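Local coordinates for protein putative dienelactone hydrolase (Klebsiella pneumoniae subsp. pneumoniae MGH 78578, PDB 3F67) that is probably a hydrolase of the dienelactone hydrolase family, with an alpha/beta-hydrolase fold, whose substrate is not established, at residues G7-P12 with A20-P25. Numbering follows the deposited sequence.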
ATOM      1  N   GLY A   7      17.182   6.521   4.103  1.00 21.45           N
ATOM      2  CA  GLY A   7      18.151   5.478   4.400  1.00 22.33           C
ATOM      3  C   GLY A   7      17.600   4.106   4.093  1.00 21.65           C
ATOM      4  O   GLY A   7      16.403   3.958   3.787  1.00 19.60           O
ATOM      5  N   GLU A   8      18.482   3.105   4.155  0.50 21.84           N
ATOM      6  CA  GLU A   8      18.093   1.712   4.055  0.50 22.07           C
ATOM      7  C   GLU A   8      18.403   1.072   5.385  0.50 22.46           C
ATOM      8  O   GLU A   8      19.464   1.317   5.972  0.50 22.38           O
ATOM      9  CB  GLU A   8      18.862   0.992   2.944  0.50 22.77           C
ATOM     10  CG  GLU A   8      18.588   1.513   1.549  0.50 24.11           C
ATOM     11  CD  GLU A   8      19.528   0.924   0.514  0.50 27.09           C
ATOM     12  OE1 GLU A   8      20.546   0.315   0.901  0.50 24.56           O
ATOM     13  OE2 GLU A   8      19.250   1.074  -0.696  0.50 30.17           O
ATOM     14  N   THR A   9      17.483   0.244   5.861  1.00 21.39           N
ATOM     15  CA  THR A   9      17.629  -0.405   7.137  1.00 23.17           C
ATOM     16  C   THR A   9      17.133  -1.844   6.992  1.00 22.80           C
ATOM     17  O   THR A   9      16.695  -2.247   5.909  1.00 23.21           O
ATOM     18  CB  THR A   9      16.923   0.424   8.285  1.00 23.21           C
ATOM     19  OG1 THR A   9      17.372  -0.052   9.560  1.00 27.07           O
ATOM     20  CG2 THR A   9      15.404   0.307   8.160  1.00 27.22           C
ATOM     21  N   SER A  10      17.321  -2.632   8.043  0.50 22.41           N
ATOM     22  CA  SER A  10      16.696  -3.924   8.145  0.50 22.25           C
ATOM     23  C   SER A  10      15.584  -3.702   9.131  0.50 21.85           C
ATOM     24  O   SER A  10      15.714  -2.874  10.046  0.50 21.71           O
ATOM     25  CB  SER A  10      17.664  -4.957   8.713  0.50 22.90           C
ATOM     26  OG  SER A  10      18.694  -5.255   7.797  0.50 23.52           O
ATOM     27  N   ILE A  11      14.498  -4.439   8.948  1.00 20.88           N
ATOM     28  CA  ILE A  11      13.448  -4.470   9.939  1.00 20.61           C
ATOM     29  C   ILE A  11      13.382  -5.888  10.472  1.00 19.56           C
ATOM     30  O   ILE A  11      13.174  -6.836   9.705  1.00 18.10           O
ATOM     31  CB  ILE A  11      12.141  -3.990   9.327  1.00 20.25           C
ATOM     32  CG1 ILE A  11      12.308  -2.456   9.105  1.00 23.70           C
ATOM     33  CG2 ILE A  11      10.944  -4.308  10.308  1.00 18.94           C
ATOM     34  CD1 ILE A  11      11.164  -1.768   8.580  1.00 26.96           C
ATOM     35  N   PRO A  12      13.544  -6.046  11.798  1.00 20.97           N
ATOM     36  CA  PRO A  12      13.500  -7.396  12.369  1.00 22.11           C
ATOM     37  C   PRO A  12      12.081  -7.956  12.192  1.00 23.77           C
ATOM     38  O   PRO A  12      11.108  -7.278  12.501  1.00 22.66           O
ATOM     39  CB  PRO A  12      13.852  -7.174  13.861  1.00 23.07           C
ATOM     40  CG  PRO A  12      14.515  -5.810  13.932  1.00 21.93           C
ATOM     41  CD  PRO A  12      13.892  -4.994  12.788  1.00 20.89           C
ATOM     42  N   ALA A  20      14.404  -2.585   4.070  1.00 15.13           N
ATOM     43  CA  ALA A  20      13.381  -1.535   3.879  1.00 15.20           C
ATOM     44  C   ALA A  20      14.037  -0.220   3.592  1.00 17.01           C
ATOM     45  O   ALA A  20      15.145   0.044   4.062  1.00 18.51           O
ATOM     46  CB  ALA A  20      12.486  -1.408   5.100  1.00 15.89           C
ATOM     47  N   TYR A  21      13.321   0.622   2.866  1.00 15.20           N
ATOM     48  CA  TYR A  21      13.796   1.985   2.613  1.00 15.97           C
ATOM     49  C   TYR A  21      12.947   2.896   3.489  1.00 15.52           C
ATOM     50  O   TYR A  21      11.758   2.624   3.684  1.00 14.74           O
ATOM     51  CB  TYR A  21      13.528   2.318   1.141  1.00 14.24           C
ATOM     52  CG  TYR A  21      14.023   3.705   0.717  1.00 15.11           C
ATOM     53  CD1 TYR A  21      15.385   3.942   0.502  1.00 17.53           C
ATOM     54  CD2 TYR A  21      13.121   4.737   0.507  1.00 14.40           C
ATOM     55  CE1 TYR A  21      15.834   5.231   0.113  1.00 18.45           C
ATOM     56  CE2 TYR A  21      13.539   5.989   0.095  1.00 16.72           C
ATOM     57  CZ  TYR A  21      14.899   6.227  -0.093  1.00 17.55           C
ATOM     58  OH  TYR A  21      15.323   7.474  -0.490  1.00 19.17           O
ATOM     59  N   HIS A  22      13.533   3.956   4.015  1.00 14.92           N
ATOM     60  CA  HIS A  22      12.745   4.911   4.809  1.00 16.29           C
ATOM     61  C   HIS A  22      13.156   6.339   4.535  1.00 16.00           C
ATOM     62  O   HIS A  22      14.322   6.606   4.211  1.00 17.76           O
ATOM     63  CB  HIS A  22      12.803   4.595   6.337  1.00 16.42           C
ATOM     64  CG  HIS A  22      14.185   4.668   6.917  1.00 18.56           C
ATOM     65  ND1 HIS A  22      14.663   5.771   7.596  1.00 23.31           N
ATOM     66  CD2 HIS A  22      15.202   3.772   6.898  1.00 22.89           C
ATOM     67  CE1 HIS A  22      15.924   5.561   7.944  1.00 25.49           C
ATOM     68  NE2 HIS A  22      16.270   4.347   7.551  1.00 24.98           N
ATOM     69  N   ALA A  23      12.202   7.252   4.648  1.00 15.54           N
ATOM     70  CA  ALA A  23      12.468   8.684   4.436  1.00 15.33           C
ATOM     71  C   ALA A  23      11.664   9.441   5.470  1.00 15.21           C
ATOM     72  O   ALA A  23      10.549   9.021   5.826  1.00 14.41           O
ATOM     73  CB  ALA A  23      12.002   9.127   2.984  1.00 14.91           C
ATOM     74  N   ARG A  24      12.184  10.594   5.900  1.00 14.20           N
ATOM     75  CA  ARG A  24      11.449  11.399   6.886  1.00 15.30           C
ATOM     76  C   ARG A  24      11.915  12.845   6.807  1.00 16.01           C
ATOM     77  O   ARG A  24      12.987  13.113   6.245  1.00 15.73           O
ATOM     78  CB  ARG A  24      11.763  10.895   8.302  1.00 15.34           C
ATOM     79  CG  ARG A  24      13.230  11.139   8.699  1.00 15.25           C
ATOM     80  CD  ARG A  24      13.515  10.461  10.039  1.00 17.75           C
ATOM     81  NE  ARG A  24      13.676   9.003   9.871  1.00 17.74           N
ATOM     82  CZ  ARG A  24      13.683   8.141  10.898  1.00 19.81           C
ATOM     83  NH1 ARG A  24      13.538   8.593  12.151  1.00 17.89           N
ATOM     84  NH2 ARG A  24      13.838   6.838  10.675  1.00 19.60           N
ATOM     85  N   PRO A  25      11.119  13.767   7.366  1.00 17.69           N
ATOM     86  CA  PRO A  25      11.616  15.158   7.462  1.00 18.82           C
ATOM     87  C   PRO A  25      12.883  15.259   8.311  1.00 20.95           C
ATOM     88  O   PRO A  25      13.017  14.571   9.335  1.00 19.77           O
ATOM     89  CB  PRO A  25      10.479  15.920   8.157  1.00 19.40           C
ATOM     90  CG  PRO A  25       9.477  14.916   8.587  1.00 19.15           C
ATOM     91  CD  PRO A  25       9.766  13.593   7.935  1.00 16.95           C
TER
HETATM   92  O   HOH W   1      19.234   3.821   7.847  1.00 38.31           O
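A20 O and G7 O are the best-held polar atoms, each gripped twice, by one N-H and one CA-H. T9 N gives its hydrogen to A20 O at 3.0 Å, nearly straight and almost along the C=O axis. E8 CA lies 3.4 Å from A20 O and adds a weaker CA-H...O contact. H22 N bonds G7 O at 2.9 Å, at 165° and in the carbonyl plane. Y21 CA lies 3.5 Å from G7 O and makes the second CA-H...O contact. G7 N answers with a bond to H22 O, also 2.9 Å. G7 and H22 thus form an antiparallel hydrogen-bonded pair. T9 and A20 form the next one, where A20 N reaches T9 O from above the carbonyl plane. E8 and Y21 are the non-hydrogen-bonded pair between them.

The H22 ring leans back over the partner strand, its CG between the backbone N and the carbonyl carbon (chi1 61°). G7 CA lies over one face of the H22 ring, 4.2 Å from its centroid, a CH-pi contact. T9 CG2 touches H22 CD2 at 3.7 Å. Further along, I11 CD1 packs on A20 CB. I11 and T9 also touch W106 of helix 93-108.

E8 and Y21 point to the other face. E8 CG lies at the edge of the Y21 ring, 4.2 Å from Y21 CD1. Their polar ends go to helix 46-57: E8 OE2 makes a salt bridge with R49, and Y21 OH is hydrogen-bonded to R53 NH1.

The two strands form the N-terminal antiparallel hairpin at one border of the alpha/beta-hydrolase sheet. A water joins H22 NE2, in the ring plane, to E8 O. The four backbone bonds set the register; the water bridge probably helps fix the tilt of the imidazole.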